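Local coordinates for AFP (PDB 2YJK), which takes up and stores iron as a Dps-family member of the ferritin superfamily, assembling into a dodecameric protein shell, at the interface of chains A and B. Sequence-based numbering; all coordinates share one arbitrary frame. Chains: chain A/B, AFP.

The interface of chains A and B. Residues chain A 75, 78, 136; chain B 145-146, 149-150.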
loop_
_atom_site.group_PDB
_atom_site.type_symbol
_atom_site.label_atom_id
_atom_site.label_comp_id
_atom_site.label_asym_id
_atom_site.label_seq_id
_atom_site.Cartn_x
_atom_site.Cartn_y
_atom_site.Cartn_z
ATOM N N ARG A 75 24.993 5.688 -15.902
ATOM C CA ARG A 75 26.256 4.903 -16.074
ATOM C C ARG A 75 27.374 5.790 -16.642
ATOM O O ARG A 75 28.492 5.822 -16.086
ATOM C CB ARG A 75 26.005 3.662 -16.961
ATOM C CG ARG A 75 27.151 2.668 -17.146
ATOM C CD ARG A 75 27.645 2.154 -15.781
ATOM N NE ARG A 75 28.955 1.536 -15.955
ATOM C CZ ARG A 75 29.755 1.195 -14.955
ATOM N NH1 ARG A 75 29.386 1.385 -13.689
ATOM N NH2 ARG A 75 30.925 0.651 -15.224
ATOM N N ALA A 78 28.396 8.183 -13.868
ATOM C CA ALA A 78 29.100 7.409 -12.850
ATOM C C ALA A 78 30.563 7.146 -13.251
ATOM O O ALA A 78 31.452 7.126 -12.382
ATOM C CB ALA A 78 28.320 6.068 -12.516
ATOM N N THR A 136 30.685 -4.164 -16.872
ATOM C CA THR A 136 29.647 -3.489 -16.140
ATOM C C THR A 136 28.799 -2.589 -17.021
ATOM O O THR A 136 27.534 -2.634 -16.942
ATOM C CB THR A 136 30.212 -2.692 -14.932
ATOM O OG1 THR A 136 30.926 -3.600 -14.125
ATOM C CG2 THR A 136 29.147 -2.231 -14.057
ATOM N N LYS B 145 28.873 -4.220 -8.501
ATOM C CA LYS B 145 29.657 -3.090 -9.066
ATOM C C LYS B 145 28.813 -1.911 -9.655
ATOM O O LYS B 145 29.142 -0.734 -9.449
ATOM C CB LYS B 145 30.682 -3.559 -10.091
ATOM C CG LYS B 145 31.760 -2.492 -10.262
ATOM C CD LYS B 145 32.874 -2.958 -11.226
ATOM C CE LYS B 145 34.080 -1.939 -11.281
ATOM N NZ LYS B 145 33.652 -0.618 -11.753
ATOM N N ARG B 146 27.746 -2.203 -10.377
ATOM C CA ARG B 146 26.882 -1.120 -10.897
ATOM C C ARG B 146 26.340 -0.262 -9.758
ATOM O O ARG B 146 26.424 0.987 -9.826
ATOM C CB ARG B 146 25.682 -1.645 -11.709
ATOM C CG ARG B 146 26.078 -2.131 -13.079
ATOM C CD ARG B 146 24.883 -2.712 -13.766
ATOM N NE ARG B 146 23.803 -1.730 -13.891
ATOM C CZ ARG B 146 22.647 -1.999 -14.496
ATOM N NH1 ARG B 146 22.450 -3.180 -15.056
ATOM N NH2 ARG B 146 21.686 -1.107 -14.539
ATOM N N ASP B 149 29.319 1.718 -7.965
ATOM C CA ASP B 149 29.678 2.805 -8.913
ATOM C C ASP B 149 28.730 3.977 -8.833
ATOM O O ASP B 149 29.140 5.149 -8.830
ATOM C CB ASP B 149 29.670 2.297 -10.354
ATOM C CG ASP B 149 30.987 1.611 -10.731
ATOM O OD1 ASP B 149 31.944 1.777 -9.941
ATOM O OD2 ASP B 149 31.084 0.901 -11.767
ATOM N N LYS B 150 27.447 3.689 -8.707
ATOM C CA LYS B 150 26.510 4.781 -8.634
ATOM C C LYS B 150 26.543 5.525 -7.256
ATOM O O LYS B 150 26.517 6.757 -7.207
ATOM C CB LYS B 150 25.122 4.242 -9.009
ATOM C CG LYS B 150 24.026 5.278 -8.920
ATOM C CD LYS B 150 22.650 4.636 -9.219
ATOM C CE LYS B 150 21.643 5.749 -9.448
ATOM N NZ LYS B 150 20.226 5.264 -9.405
HETATM O O HOH W 1 31.452 6.006 -9.942
HETATM O O HOH W 2 26.639 2.322 -12.441
#
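A helix-end contact between two four-helix bundles of the Dps shell sets A:Arg75 and A:Ala78, from the C-terminal end of helix 51-78, and A:Thr136, from the start of helix 135-160, against the flank of helix 135-156 of chain B. The direct polar link is a salt bridge between A:Arg75 and B:Asp149. The guanidinium NH1 of A:Arg75 donates to the carboxylate OD2 of B:Asp149 at 2.6 Å, nearly straight at 172°. The acceptor lies in the guanidinium plane at its edge, whereas NH1 reaches OD2 on its anti side, somewhat out of the carboxylate plane, the guanidinium and carboxylate planes being 31° apart. With CG anti to the backbone N and a bend at chi2 (56°), the A:Arg75 chain carries its guanidinium across to B:Asp149. From one turn earlier on its own helix, the ammonium NZ of B:Lys145 takes the syn lone pair of the same OD2 at 3.0 Å. Two cationic donors from different chains thus grip one oxygen, an arrangement that would favour a charged carboxylate and help fix its rotation. Methyl CG2 of A:Thr136 lies over one face of the A:Arg75 guanidinium, 3.4 Å above its plane and offset towards the rim, and also packs on the aliphatic CG of B:Arg146. The A:Thr136 hydroxyl OG1 is 3.6 Å from CD of B:Lys145, whose side chain crosses the threonine at about a right angle. Two waters bridge the chains. One lies at the guanidinium edge, pairing with NH1 of A:Arg75 and the carbonyl O of B:Arg146. The other joins two backbone carbonyls, at 2.7 Å from both O of A:Ala78 and O of B:Asp149, while methyl CB of A:Ala78 approaches that same B:Asp149 O at 3.9 Å.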